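Long-range contacts in periplasmic binding protein (Veillonella parvula, PDB 4OVK), which probably binds a solute, not yet identified, in the periplasm and delivers it to an ABC transporter for uptake: residues 57-62 against 88-93; 105-110 against 123-128; 289-294 against 304-309; 158-163 against 284-289. One frame throughout, in Å; residues are numbered along the deposited sequence. Where two conformers were deposited one is given.

How the interactions relate
Along the chain interactions 1 and 2 come first, then interaction 4 and last interaction 3. Interactions 1 and 2 belong to the N-terminal half, built on the parallel sheet of strands 55-57, 34-36, 104-108 and 125-128. Their centres lie about 13 Å apart, and F90 packs on W108 and Y110. Interactions 3 and 4 share helix 285-296 and M289, with centres about 10 Å apart. L306 and D309 of interaction 3 touch L287 of interaction 4. The two pairs do not touch: the centres of interactions 1 and 3 are about 33 Å apart. Helix 150-170 leads in sequence to the second four-stranded parallel sheet. Two such sheets are consistent with the two-lobed plan of a solute-binding protein.

Interaction 1: residues 57-62 against 88-93; sequences GIHPSA and NNFNVN
N88 meets H59 and S61 at the start of helix 60-67. Its OD1 lies at the edge of the imidazole, close to the ring plane, 3.3 Å from H59 CE1. Amide and ring planes are only 4° apart, although the two side chains cross at about a right angle. The same N88 OD1 is 3.4 Å from S61 OG, at most a weak hydrogen bond, since the hydroxyl proton has another possible acceptor. P60 CG lies a little further from this oxygen.

Further on, F90 brings its ring to the imidazole. F90 CE1 is 3.6 Å from H59 CD2. The ring centroids are 5.0 Å apart and the planes meet at 49°, so the pair is oblique. F90 also meets W108 edge-to-face, which ties the loop to the end of strand 104-108. At the end of the segment, N93 OD1 caps the next helix through E96 N.

H59 is held from its own side. With CG anti to the backbone N (chi1 -169°), the ring is turned so that H59 ND1 accepts from S61 N at 3.0 Å, nearly in the ring plane. This bond makes H59 a side-chain N-cap, here at the junction between helix 60-67 and strand 55-57 of the parallel sheet of an alpha/beta lobe.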
loop_
_atom_site.group_PDB
_atom_site.type_symbol
_atom_site.label_atom_id
_atom_site.label_comp_id
_atom_site.label_asym_id
_atom_site.label_seq_id
_atom_site.Cartn_x
_atom_site.Cartn_y
_atom_site.Cartn_z
ATOM N N GLY A 57 11.849 13.336 -8.583
ATOM C CA GLY A 57 12.685 12.199 -8.286
ATOM C C GLY A 57 11.952 11.165 -7.465
ATOM O O GLY A 57 11.274 11.500 -6.490
ATOM N N ILE A 58 12.083 9.908 -7.880
ATOM C CA ILE A 58 11.478 8.782 -7.180
ATOM C C ILE A 58 12.442 7.607 -7.027
ATOM O O ILE A 58 13.470 7.508 -7.712
ATOM C CB ILE A 58 10.183 8.317 -7.906
ATOM C CG1 ILE A 58 10.486 7.584 -9.230
ATOM C CG2 ILE A 58 9.273 9.508 -8.154
ATOM C CD1 ILE A 58 9.229 7.067 -9.936
ATOM N N HIS A 59 12.121 6.714 -6.108
ATOM C CA HIS A 59 12.936 5.540 -5.880
ATOM C C HIS A 59 12.804 4.591 -7.092
ATOM O O HIS A 59 11.716 4.471 -7.690
ATOM C CB HIS A 59 12.489 4.881 -4.582
ATOM C CG HIS A 59 13.400 3.817 -4.089
ATOM N ND1 HIS A 59 13.484 2.573 -4.680
ATOM C CD2 HIS A 59 14.237 3.786 -3.025
ATOM C CE1 HIS A 59 14.361 1.838 -4.024
ATOM N NE2 HIS A 59 14.826 2.549 -3.012
ATOM N N PRO A 60 13.902 3.948 -7.489
ATOM C CA PRO A 60 13.797 3.091 -8.668
ATOM C C PRO A 60 12.755 1.973 -8.529
ATOM O O PRO A 60 12.136 1.578 -9.521
ATOM C CB PRO A 60 15.211 2.509 -8.805
ATOM C CG PRO A 60 15.849 2.672 -7.460
ATOM C CD PRO A 60 15.287 3.972 -6.964
ATOM N N SER A 61 12.568 1.472 -7.314
ATOM C CA SER A 61 11.498 0.491 -7.029
ATOM C C SER A 61 10.088 1.081 -7.102
ATOM O O SER A 61 9.139 0.377 -7.449
ATOM C CB SER A 61 11.742 -0.185 -5.680
ATOM O OG SER A 61 12.999 -0.855 -5.711
ATOM N N ALA A 62 9.948 2.373 -6.798
ATOM C CA ALA A 62 8.711 3.088 -7.057
ATOM C C ALA A 62 8.434 3.165 -8.569
ATOM O O ALA A 62 7.279 3.022 -8.997
ATOM C CB ALA A 62 8.722 4.479 -6.417
ATOM N N ASN A 88 18.773 1.029 -3.701
ATOM C CA ASN A 88 17.861 0.122 -2.968
ATOM C C ASN A 88 18.067 0.067 -1.473
ATOM O O ASN A 88 17.181 -0.363 -0.742
ATOM C CB ASN A 88 17.956 -1.314 -3.500
ATOM C CG ASN A 88 17.024 -1.563 -4.655
ATOM O OD1 ASN A 88 16.283 -0.673 -5.053
ATOM N ND2 ASN A 88 17.042 -2.781 -5.196
ATOM N N ASN A 89 19.244 0.470 -1.013
ATOM C CA ASN A 89 19.496 0.552 0.412
ATOM C C ASN A 89 19.230 1.967 0.921
ATOM O O ASN A 89 19.614 2.320 2.034
ATOM C CB ASN A 89 20.914 0.068 0.701
ATOM C CG ASN A 89 21.141 -1.358 0.214
ATOM O OD1 ASN A 89 20.505 -1.817 -0.752
ATOM N ND2 ASN A 89 22.039 -2.071 0.882
ATOM N N PHE A 90 18.561 2.766 0.090
ATOM C CA PHE A 90 18.124 4.134 0.430
ATOM C C PHE A 90 19.288 5.123 0.604
ATOM O O PHE A 90 19.123 6.216 1.174
ATOM C CB PHE A 90 17.160 4.133 1.637
ATOM C CG PHE A 90 15.919 3.315 1.411
ATOM C CD1 PHE A 90 14.867 3.815 0.646
ATOM C CD2 PHE A 90 15.800 2.035 1.945
ATOM C CE1 PHE A 90 13.727 3.059 0.422
ATOM C CE2 PHE A 90 14.659 1.275 1.726
ATOM C CZ PHE A 90 13.624 1.789 0.964
ATOM N N ASN A 91 20.452 4.753 0.069
ATOM C CA ASN A 91 21.599 5.650 0.034
ATOM C C ASN A 91 21.420 6.694 -1.046
ATOM O O ASN A 91 21.183 6.365 -2.197
ATOM C CB ASN A 91 22.878 4.868 -0.228
ATOM C CG ASN A 91 23.196 3.907 0.890
ATOM O OD1 ASN A 91 23.204 4.284 2.062
ATOM N ND2 ASN A 91 23.448 2.658 0.538
ATOM N N VAL A 92 21.560 7.953 -0.662
ATOM C CA VAL A 92 21.322 9.060 -1.567
ATOM C C VAL A 92 22.602 9.452 -2.300
ATOM O O VAL A 92 23.662 9.570 -1.695
ATOM C CB VAL A 92 20.746 10.271 -0.805
ATOM C CG1 VAL A 92 20.668 11.493 -1.703
ATOM C CG2 VAL A 92 19.368 9.925 -0.258
ATOM N N ASN A 93 22.489 9.649 -3.607
ATOM C CA ASN A 93 23.568 10.209 -4.404
ATOM C C ASN A 93 23.458 11.736 -4.318
ATOM O O ASN A 93 22.644 12.359 -5.014
ATOM C CB ASN A 93 23.461 9.708 -5.846
ATOM C CG ASN A 93 24.512 10.308 -6.768
ATOM O OD1 ASN A 93 25.142 11.313 -6.466
ATOM N ND2 ASN A 93 24.678 9.691 -7.918
#

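Interaction 2: residues 105-110 against 123-128; sequences VIIWDY and IPAVSI
V105 to D109 pair with P124 to I128 through a ladder of five backbone hydrogen bonds. V105 N donates to P124 O, and V126 N to V105 O. I107 N then reaches V126 O at 2.9 Å, the straightest bond of the set (175°). I128 N donates to I107 O, and D109 N closes the ladder on I128 O at 2.8 Å. CA-H...O contacts run beside it, the shortest from A125 CA to V105 O at 3.1 Å.

Apolar contacts fall on both faces of the sheet. On one face V105 CG2 touches I123 CG2 at 3.6 Å, and I107 CD1 lies 4.2 Å from A125 CB. Helix 112-120 covers this face through L118, V114 and A115. On the other face I106 CG2 packs on I128 CG1 at 4.0 Å. I128 CG1 stands between the backbone N and the carbonyl carbon (chi1 60°), which sets it against I106 CG2. L143, I146 and L142 of helix 133-147 close over this face. At the edge of the W108 ring, I128 O makes a van der Waals approach, 3.8 Å from W108 CE3.

A polar bridge ends the contact. Water 1 binds S127 OG at 2.7 Å and donates to D109 O.

Strand 104-108, helix 112-120 and strand 125-128 form a beta-alpha-beta crossover, with 125-128 as an outermost strand of the four-stranded parallel sheet.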
loop_
_atom_site.group_PDB
_atom_site.type_symbol
_atom_site.label_atom_id
_atom_site.label_comp_id
_atom_site.label_asym_id
_atom_site.label_seq_id
_atom_site.Cartn_x
_atom_site.Cartn_y
_atom_site.Cartn_z
ATOM N N VAL A 105 13.068 17.161 -0.257
ATOM C CA VAL A 105 13.225 15.726 -0.377
ATOM C C VAL A 105 12.543 15.060 0.809
ATOM O O VAL A 105 12.746 15.442 1.965
ATOM C CB VAL A 105 14.721 15.327 -0.397
ATOM C CG1 VAL A 105 14.890 13.827 -0.650
ATOM C CG2 VAL A 105 15.446 16.132 -1.460
ATOM N N ILE A 106 11.744 14.039 0.517
ATOM C CA ILE A 106 11.131 13.227 1.560
ATOM C C ILE A 106 12.107 12.094 1.845
ATOM O O ILE A 106 12.500 11.370 0.921
ATOM C CB ILE A 106 9.766 12.647 1.112
ATOM C CG1 ILE A 106 8.881 13.730 0.470
ATOM C CG2 ILE A 106 9.052 11.981 2.284
ATOM C CD1 ILE A 106 8.565 14.915 1.359
ATOM N N ILE A 107 12.484 11.941 3.114
ATOM C CA ILE A 107 13.394 10.889 3.560
ATOM C C ILE A 107 12.788 10.150 4.750
ATOM O O ILE A 107 11.719 10.507 5.230
ATOM C CB ILE A 107 14.784 11.447 3.948
ATOM C CG1 ILE A 107 14.686 12.427 5.124
ATOM C CG2 ILE A 107 15.448 12.102 2.744
ATOM C CD1 ILE A 107 16.041 12.868 5.652
ATOM N N TRP A 108 13.493 9.132 5.227
ATOM C CA TRP A 108 13.091 8.369 6.405
ATOM C C TRP A 108 13.634 8.976 7.692
ATOM O O TRP A 108 14.724 9.567 7.705
ATOM C CB TRP A 108 13.614 6.950 6.323
ATOM C CG TRP A 108 12.942 6.063 5.326
ATOM C CD1 TRP A 108 13.530 5.439 4.269
ATOM C CD2 TRP A 108 11.566 5.672 5.308
ATOM N NE1 TRP A 108 12.611 4.685 3.593
ATOM C CE2 TRP A 108 11.394 4.813 4.204
ATOM C CE3 TRP A 108 10.458 5.966 6.114
ATOM C CZ2 TRP A 108 10.165 4.239 3.888
ATOM C CZ3 TRP A 108 9.227 5.396 5.788
ATOM C CH2 TRP A 108 9.096 4.544 4.690
ATOM N N ASP A 109 12.887 8.774 8.776
ATOM C CA ASP A 109 13.304 9.219 10.117
ATOM C C ASP A 109 14.667 8.681 10.550
ATOM O O ASP A 109 15.394 9.362 11.279
ATOM C CB ASP A 109 12.238 8.878 11.164
ATOM C CG ASP A 109 11.908 7.400 11.225
ATOM O OD1 ASP A 109 12.392 6.609 10.386
ATOM O OD2 ASP A 109 11.137 7.031 12.128
ATOM N N TYR A 110 15.022 7.486 10.086
ATOM C CA TYR A 110 16.308 6.877 10.417
ATOM C C TYR A 110 17.483 7.364 9.561
ATOM O O TYR A 110 18.560 6.772 9.625
ATOM C CB TYR A 110 16.217 5.334 10.376
ATOM C CG TYR A 110 16.006 4.708 9.002
ATOM C CD1 TYR A 110 17.083 4.466 8.143
ATOM C CD2 TYR A 110 14.737 4.328 8.578
ATOM C CE1 TYR A 110 16.895 3.892 6.901
ATOM C CE2 TYR A 110 14.542 3.744 7.335
ATOM C CZ TYR A 110 15.625 3.534 6.502
ATOM O OH TYR A 110 15.443 2.962 5.269
ATOM N N ILE A 123 19.343 21.998 0.455
ATOM C CA ILE A 123 18.176 21.235 0.033
ATOM C C ILE A 123 17.362 20.799 1.248
ATOM O O ILE A 123 17.809 19.942 2.025
ATOM C CB ILE A 123 18.568 19.997 -0.789
ATOM C CG1 ILE A 123 19.420 20.398 -2.002
ATOM C CG2 ILE A 123 17.314 19.241 -1.234
ATOM C CD1 ILE A 123 20.079 19.220 -2.673
ATOM N N PRO A 124 16.165 21.381 1.417
ATOM C CA PRO A 124 15.320 20.968 2.544
ATOM C C PRO A 124 14.929 19.505 2.451
ATOM O O PRO A 124 14.737 18.978 1.351
ATOM C CB PRO A 124 14.089 21.865 2.406
ATOM C CG PRO A 124 14.598 23.080 1.682
ATOM C CD PRO A 124 15.584 22.532 0.694
ATOM N N ALA A 125 14.819 18.870 3.602
ATOM C CA ALA A 125 14.422 17.467 3.695
ATOM C C ALA A 125 13.472 17.279 4.872
ATOM O O ALA A 125 13.690 17.842 5.952
ATOM C CB ALA A 125 15.641 16.595 3.861
ATOM N N VAL A 126 12.429 16.482 4.654
ATOM C CA VAL A 126 11.462 16.171 5.698
ATOM C C VAL A 126 11.462 14.685 5.930
ATOM O O VAL A 126 11.475 13.892 4.974
ATOM C CB VAL A 126 10.032 16.683 5.401
ATOM C CG1 VAL A 126 10.003 18.216 5.386
ATOM C CG2 VAL A 126 9.485 16.143 4.105
ATOM N N SER A 127 11.447 14.316 7.207
ATOM C CA SER A 127 11.533 12.921 7.597
ATOM C C SER A 127 10.145 12.400 7.913
ATOM O O SER A 127 9.377 13.053 8.618
ATOM C CB SER A 127 12.457 12.756 8.802
ATOM O OG SER A 127 13.794 13.146 8.480
ATOM N N ILE A 128 9.821 11.229 7.375
ATOM C CA ILE A 128 8.593 10.545 7.726
ATOM C C ILE A 128 8.892 9.189 8.395
ATOM O O ILE A 128 10.056 8.808 8.547
ATOM C CB ILE A 128 7.692 10.355 6.494
ATOM C CG1 ILE A 128 8.395 9.526 5.422
ATOM C CG2 ILE A 128 7.260 11.700 5.923
ATOM C CD1 ILE A 128 7.406 8.956 4.448
HETATM O O HOH W 1 15.783 11.831 9.750
#

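Interaction 3: residues 289-294 against 304-309; sequences MKWMGQ and YILRDD
The Y304 ring lies between the side chains of K290 and Q294. K290 CG stands over one face, 3.9 Å from the ring centroid, in a CH-pi contact. Q294 NE2 lies over the opposite face, towards the rim, with the amide plane only 16° from the ring plane. At the phenol edge, Y304 OH donates to K290 O at 2.6 Å and uses a lone pair in the carbonyl plane. K290 O also accepts from Q294 N of its own helix. The second flat group is W291. L306 CD2 sits in plane at its edge and is 3.7 Å from W291 CB.

Y304 CG stands between the backbone N and the carbonyl carbon (chi1 59°), the crowded position, and this carries the ring in between K290 and Q294. Beyond CG the K290 chain runs extended across its face of the ring, with CD and CE still close to it. K290 NZ forms a salt bridge with D309 OD2 at 2.7 Å, and NZ approaches OD2 from above the carboxylate plane. K290 NZ is also hydrogen-bonded to a triethylene glycol, probably from the crystallisation liquor.

Q294 NE2 donates to Y304 O at 3.1 Å and to F301 O as well. Q294 OE1 takes a hydrogen from water 2 at 2.6 Å, and L306 N donates to the same water.

An alanine in place of Y304 would probably leave K290 O without its phenol donor and open a gap between the side chains of K290 and Q294.

The contact joins two consecutive helices, 285-296 and 306-318, linked by a loop, the second met at its N-terminal turn.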
loop_
_atom_site.group_PDB
_atom_site.type_symbol
_atom_site.label_atom_id
_atom_site.label_comp_id
_atom_site.label_asym_id
_atom_site.label_seq_id
_atom_site.Cartn_x
_atom_site.Cartn_y
_atom_site.Cartn_z
HETATM N N MSE A 289 -9.420 -2.885 2.707
HETATM C CA MSE A 289 -10.190 -3.386 3.853
HETATM C C MSE A 289 -11.592 -3.786 3.417
HETATM O O MSE A 289 -12.144 -4.814 3.847
HETATM C CB MSE A 289 -10.256 -2.316 4.939
HETATM C CG MSE A 289 -8.879 -2.048 5.492
HETATM SE SE MSE A 289 -8.443 -3.427 6.806
HETATM C CE MSE A 289 -7.926 -2.049 8.118
ATOM N N LYS A 290 -12.159 -2.999 2.517
ATOM C CA LYS A 290 -13.473 -3.302 1.970
ATOM C C LYS A 290 -13.502 -4.582 1.134
ATOM O O LYS A 290 -14.438 -5.375 1.264
ATOM C CB LYS A 290 -14.023 -2.114 1.201
ATOM C CG LYS A 290 -14.588 -1.068 2.153
ATOM C CD LYS A 290 -15.138 0.158 1.463
ATOM C CE LYS A 290 -16.040 0.899 2.446
ATOM N NZ LYS A 290 -16.668 2.128 1.891
ATOM N N TRP A 291 -12.464 -4.806 0.336
ATOM C CA TRP A 291 -12.324 -6.039 -0.429
ATOM C C TRP A 291 -12.251 -7.247 0.517
ATOM O O TRP A 291 -13.001 -8.216 0.344
ATOM C CB TRP A 291 -11.101 -5.956 -1.340
ATOM C CG TRP A 291 -10.859 -7.134 -2.194
ATOM C CD1 TRP A 291 -11.503 -7.450 -3.358
ATOM C CD2 TRP A 291 -9.892 -8.164 -1.975
ATOM N NE1 TRP A 291 -11.004 -8.621 -3.868
ATOM C CE2 TRP A 291 -10.003 -9.071 -3.041
ATOM C CE3 TRP A 291 -8.939 -8.405 -0.982
ATOM C CZ2 TRP A 291 -9.200 -10.200 -3.137
ATOM C CZ3 TRP A 291 -8.150 -9.523 -1.074
ATOM C CH2 TRP A 291 -8.266 -10.398 -2.156
HETATM N N MSE A 292 -11.385 -7.173 1.527
HETATM C CA MSE A 292 -11.191 -8.281 2.462
HETATM C C MSE A 292 -12.446 -8.564 3.240
HETATM O O MSE A 292 -12.820 -9.724 3.429
HETATM C CB MSE A 292 -10.057 -7.966 3.438
HETATM C CG MSE A 292 -8.735 -7.922 2.680
HETATM SE SE MSE A 292 -7.270 -7.620 3.947
HETATM C CE MSE A 292 -7.660 -9.170 5.085
ATOM N N GLY A 293 -13.107 -7.512 3.704
ATOM C CA GLY A 293 -14.361 -7.665 4.463
ATOM C C GLY A 293 -15.403 -8.474 3.714
ATOM O O GLY A 293 -16.064 -9.371 4.276
ATOM N N GLN A 294 -15.561 -8.173 2.438
ATOM C CA GLN A 294 -16.545 -8.895 1.647
ATOM C C GLN A 294 -16.132 -10.328 1.286
ATOM O O GLN A 294 -16.993 -11.140 0.998
ATOM C CB GLN A 294 -16.984 -8.094 0.431
ATOM C CG GLN A 294 -17.891 -6.964 0.864
ATOM C CD GLN A 294 -18.538 -6.208 -0.268
ATOM O OE1 GLN A 294 -18.015 -6.149 -1.386
ATOM N NE2 GLN A 294 -19.685 -5.593 0.031
ATOM N N TYR A 304 -22.051 -1.673 1.422
ATOM C CA TYR A 304 -21.302 -0.912 0.426
ATOM C C TYR A 304 -21.076 -1.750 -0.822
ATOM O O TYR A 304 -21.154 -2.990 -0.788
ATOM C CB TYR A 304 -19.952 -0.430 0.969
ATOM C CG TYR A 304 -19.027 -1.525 1.429
ATOM C CD1 TYR A 304 -18.192 -2.192 0.535
ATOM C CD2 TYR A 304 -18.972 -1.898 2.771
ATOM C CE1 TYR A 304 -17.343 -3.205 0.958
ATOM C CE2 TYR A 304 -18.115 -2.898 3.204
ATOM C CZ TYR A 304 -17.303 -3.551 2.294
ATOM O OH TYR A 304 -16.446 -4.539 2.731
ATOM N N ILE A 305 -20.837 -1.057 -1.927
ATOM C CA ILE A 305 -20.472 -1.682 -3.197
ATOM C C ILE A 305 -19.057 -1.222 -3.531
ATOM O O ILE A 305 -18.821 -0.038 -3.807
ATOM C CB ILE A 305 -21.444 -1.278 -4.317
ATOM C CG1 ILE A 305 -22.888 -1.677 -3.951
ATOM C CG2 ILE A 305 -21.031 -1.905 -5.639
ATOM C CD1 ILE A 305 -23.922 -1.073 -4.871
ATOM N N LEU A 306 -18.119 -2.160 -3.487
ATOM C CA LEU A 306 -16.696 -1.853 -3.597
ATOM C C LEU A 306 -16.383 -1.136 -4.912
ATOM O O LEU A 306 -15.640 -0.161 -4.923
ATOM C CB LEU A 306 -15.877 -3.133 -3.476
ATOM C CG LEU A 306 -14.359 -2.950 -3.634
ATOM C CD1 LEU A 306 -13.813 -1.909 -2.660
ATOM C CD2 LEU A 306 -13.639 -4.284 -3.477
ATOM N N ARG A 307 -16.957 -1.616 -6.016
ATOM C CA ARG A 307 -16.726 -1.013 -7.328
ATOM C C ARG A 307 -17.094 0.479 -7.336
ATOM O O ARG A 307 -16.389 1.290 -7.924
ATOM C CB ARG A 307 -17.523 -1.788 -8.386
ATOM C CG ARG A 307 -17.810 -1.085 -9.694
ATOM C CD ARG A 307 -18.591 -1.993 -10.637
ATOM N NE ARG A 307 -17.965 -3.307 -10.788
ATOM C CZ ARG A 307 -17.173 -3.679 -11.795
ATOM N NH1 ARG A 307 -16.895 -2.852 -12.794
ATOM N NH2 ARG A 307 -16.666 -4.905 -11.810
ATOM N N ASP A 308 -18.223 0.823 -6.718
ATOM C CA ASP A 308 -18.658 2.216 -6.634
ATOM C C ASP A 308 -17.706 3.042 -5.783
ATOM O O ASP A 308 -17.396 4.176 -6.120
ATOM C CB ASP A 308 -20.075 2.327 -6.054
ATOM C CG ASP A 308 -21.124 1.699 -6.939
ATOM O OD1 ASP A 308 -20.845 1.442 -8.123
ATOM O OD2 ASP A 308 -22.252 1.462 -6.450
ATOM N N ASP A 309 -17.262 2.481 -4.670
ATOM C CA ASP A 309 -16.381 3.202 -3.765
ATOM C C ASP A 309 -15.016 3.417 -4.433
ATOM O O ASP A 309 -14.408 4.475 -4.271
ATOM C CB ASP A 309 -16.198 2.450 -2.451
ATOM C CG ASP A 309 -17.481 2.340 -1.650
ATOM O OD1 ASP A 309 -18.504 3.002 -1.980
ATOM O OD2 ASP A 309 -17.462 1.564 -0.671
HETATM O O HOH W 2 -19.052 -4.882 -3.365
#

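Interaction 4: residues 158-163 against 284-289; sequences SYHKDS and ETPLMM
P286 presses its ring against H160, Y159 and S163. P286 CD stands over one face of the H160 imidazole, 3.7 Å from the ring centroid, in a CH-pi contact. P286 CG reaches the same ring, 3.7 Å from H160 CD2. P286 CB turns to the other two side chains. It is 3.7 Å from Y159 CE2, where the two side chains meet obliquely, and 3.4 Å from S163 OG. Beyond the proline, Y159 OH touches L287 CD2 at 3.6 Å, the two side chains at about a right angle.

A water completes this first shell. Water 3 donates to P286 O at 2.8 Å and is hydrogen-bonded to S163 OG at 2.6 Å. It joins the S163 hydroxyl to the P286 carbonyl, at the pair whose CA atoms come nearest.

This is a helix-helix contact, with P286 in the first turn of helix 285-296 set against the long helix 150-170. The short axes run at 26° to each other and come within 10.0 Å.

Further out, other bonds place these groups. H160 CG is anti to the carbonyl carbon (chi1 -80°), which sends the ring towards helix 285-296. There H160 NE2 is hydrogen-bonded to V283 O, just ahead of the second segment. An alanine at H160 would probably leave V283 O without this partner and open a gap beside the P286 ring. Y159 CG is anti to the backbone N (chi1 -171°), and its ring meets F313 of helix 306-318 edge-to-face. E284, at the N-cap position, is tied through its carboxylate to Y318 OH, W278 NE1 and I275 N.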
loop_
_atom_site.group_PDB
_atom_site.type_symbol
_atom_site.label_atom_id
_atom_site.label_comp_id
_atom_site.label_asym_id
_atom_site.label_seq_id
_atom_site.Cartn_x
_atom_site.Cartn_y
_atom_site.Cartn_z
ATOM N N SER A 158 -9.708 12.179 6.479
ATOM C CA SER A 158 -11.103 11.935 6.888
ATOM C C SER A 158 -11.645 10.641 6.296
ATOM O O SER A 158 -12.366 9.904 6.960
ATOM C CB SER A 158 -12.007 13.092 6.478
ATOM O OG SER A 158 -11.721 14.256 7.245
ATOM N N TYR A 159 -11.290 10.377 5.046
ATOM C CA TYR A 159 -11.680 9.145 4.373
ATOM C C TYR A 159 -11.134 7.936 5.141
ATOM O O TYR A 159 -11.869 6.998 5.422
ATOM C CB TYR A 159 -11.197 9.157 2.920
ATOM C CG TYR A 159 -11.735 8.033 2.063
ATOM C CD1 TYR A 159 -12.972 8.139 1.416
ATOM C CD2 TYR A 159 -11.010 6.875 1.892
ATOM C CE1 TYR A 159 -13.459 7.100 0.624
ATOM C CE2 TYR A 159 -11.480 5.840 1.113
ATOM C CZ TYR A 159 -12.710 5.945 0.495
ATOM O OH TYR A 159 -13.131 4.900 -0.278
ATOM N N HIS A 160 -9.853 7.983 5.504
ATOM C CA HIS A 160 -9.239 6.916 6.310
ATOM C C HIS A 160 -9.872 6.804 7.696
ATOM O O HIS A 160 -10.183 5.701 8.150
ATOM C CB HIS A 160 -7.732 7.139 6.446
ATOM C CG HIS A 160 -6.952 6.708 5.242
ATOM N ND1 HIS A 160 -5.885 5.839 5.315
ATOM C CD2 HIS A 160 -7.116 6.993 3.926
ATOM C CE1 HIS A 160 -5.410 5.630 4.101
ATOM N NE2 HIS A 160 -6.147 6.312 3.239
ATOM N N LYS A 161 -10.068 7.935 8.367
ATOM C CA LYS A 161 -10.687 7.918 9.705
ATOM C C LYS A 161 -12.119 7.383 9.682
ATOM O O LYS A 161 -12.507 6.597 10.564
ATOM C CB LYS A 161 -10.630 9.308 10.364
ATOM C CG LYS A 161 -9.227 9.682 10.844
ATOM C CD LYS A 161 -9.205 10.936 11.704
ATOM C CE LYS A 161 -7.775 11.442 11.915
ATOM N NZ LYS A 161 -7.668 12.912 12.202
ATOM N N ASP A 162 -12.898 7.785 8.674
ATOM C CA ASP A 162 -14.284 7.305 8.542
ATOM C C ASP A 162 -14.298 5.784 8.294
ATOM O O ASP A 162 -15.136 5.062 8.850
ATOM C CB ASP A 162 -15.015 8.028 7.406
ATOM C CG ASP A 162 -15.308 9.506 7.713
ATOM O OD1 ASP A 162 -15.174 9.937 8.869
ATOM O OD2 ASP A 162 -15.677 10.251 6.774
ATOM N N SER A 163 -13.366 5.308 7.467
ATOM C CA SER A 163 -13.211 3.865 7.221
ATOM C C SER A 163 -12.836 3.113 8.509
ATOM O O SER A 163 -13.428 2.090 8.837
ATOM C CB SER A 163 -12.161 3.600 6.134
ATOM O OG SER A 163 -11.937 2.209 5.986
ATOM N N GLU A 284 -4.801 3.976 -0.464
ATOM C CA GLU A 284 -5.990 3.204 -0.830
ATOM C C GLU A 284 -6.321 2.054 0.160
ATOM O O GLU A 284 -7.214 1.249 -0.095
ATOM C CB GLU A 284 -5.807 2.675 -2.246
ATOM C CG GLU A 284 -5.657 3.803 -3.262
ATOM C CD GLU A 284 -5.287 3.357 -4.661
ATOM O OE1 GLU A 284 -4.786 2.234 -4.845
ATOM O OE2 GLU A 284 -5.446 4.171 -5.584
ATOM N N THR A 285 -5.633 1.988 1.290
ATOM C CA THR A 285 -5.887 0.931 2.283
ATOM C C THR A 285 -7.373 0.726 2.647
ATOM O O THR A 285 -7.806 -0.425 2.767
ATOM C CB THR A 285 -5.039 1.114 3.551
ATOM O OG1 THR A 285 -3.657 0.933 3.220
ATOM C CG2 THR A 285 -5.426 0.105 4.634
ATOM N N PRO A 286 -8.153 1.804 2.801
ATOM C CA PRO A 286 -9.581 1.565 3.079
ATOM C C PRO A 286 -10.305 0.717 2.019
ATOM O O PRO A 286 -11.259 -0.006 2.352
ATOM C CB PRO A 286 -10.168 2.980 3.133
ATOM C CG PRO A 286 -9.046 3.817 3.585
ATOM C CD PRO A 286 -7.815 3.240 2.932
ATOM N N LEU A 287 -9.868 0.807 0.765
ATOM C CA LEU A 287 -10.449 -0.007 -0.308
ATOM C C LEU A 287 -10.036 -1.479 -0.167
ATOM O O LEU A 287 -10.837 -2.400 -0.391
ATOM C CB LEU A 287 -10.065 0.548 -1.682
ATOM C CG LEU A 287 -10.591 1.965 -1.925
ATOM C CD1 LEU A 287 -9.876 2.601 -3.090
ATOM C CD2 LEU A 287 -12.115 1.999 -2.142
HETATM N N MSE A 288 -8.795 -1.704 0.246
HETATM C CA MSE A 288 -8.326 -3.054 0.542
HETATM C C MSE A 288 -9.123 -3.667 1.673
HETATM O O MSE A 288 -9.490 -4.833 1.609
HETATM C CB MSE A 288 -6.848 -3.013 0.886
HETATM C CG MSE A 288 -6.314 -4.354 1.373
HETATM SE SE MSE A 288 -6.560 -5.795 0.051
HETATM C CE MSE A 288 -5.003 -6.872 0.580
HETATM N N MSE A 289 -9.420 -2.885 2.707
HETATM C CA MSE A 289 -10.190 -3.386 3.853
HETATM C C MSE A 289 -11.592 -3.786 3.417
HETATM O O MSE A 289 -12.144 -4.814 3.847
HETATM C CB MSE A 289 -10.256 -2.316 4.939
HETATM C CG MSE A 289 -8.879 -2.048 5.492
HETATM SE SE MSE A 289 -8.443 -3.427 6.806
HETATM C CE MSE A 289 -7.926 -2.049 8.118
HETATM O O HOH W 3 -13.112 1.507 3.833
#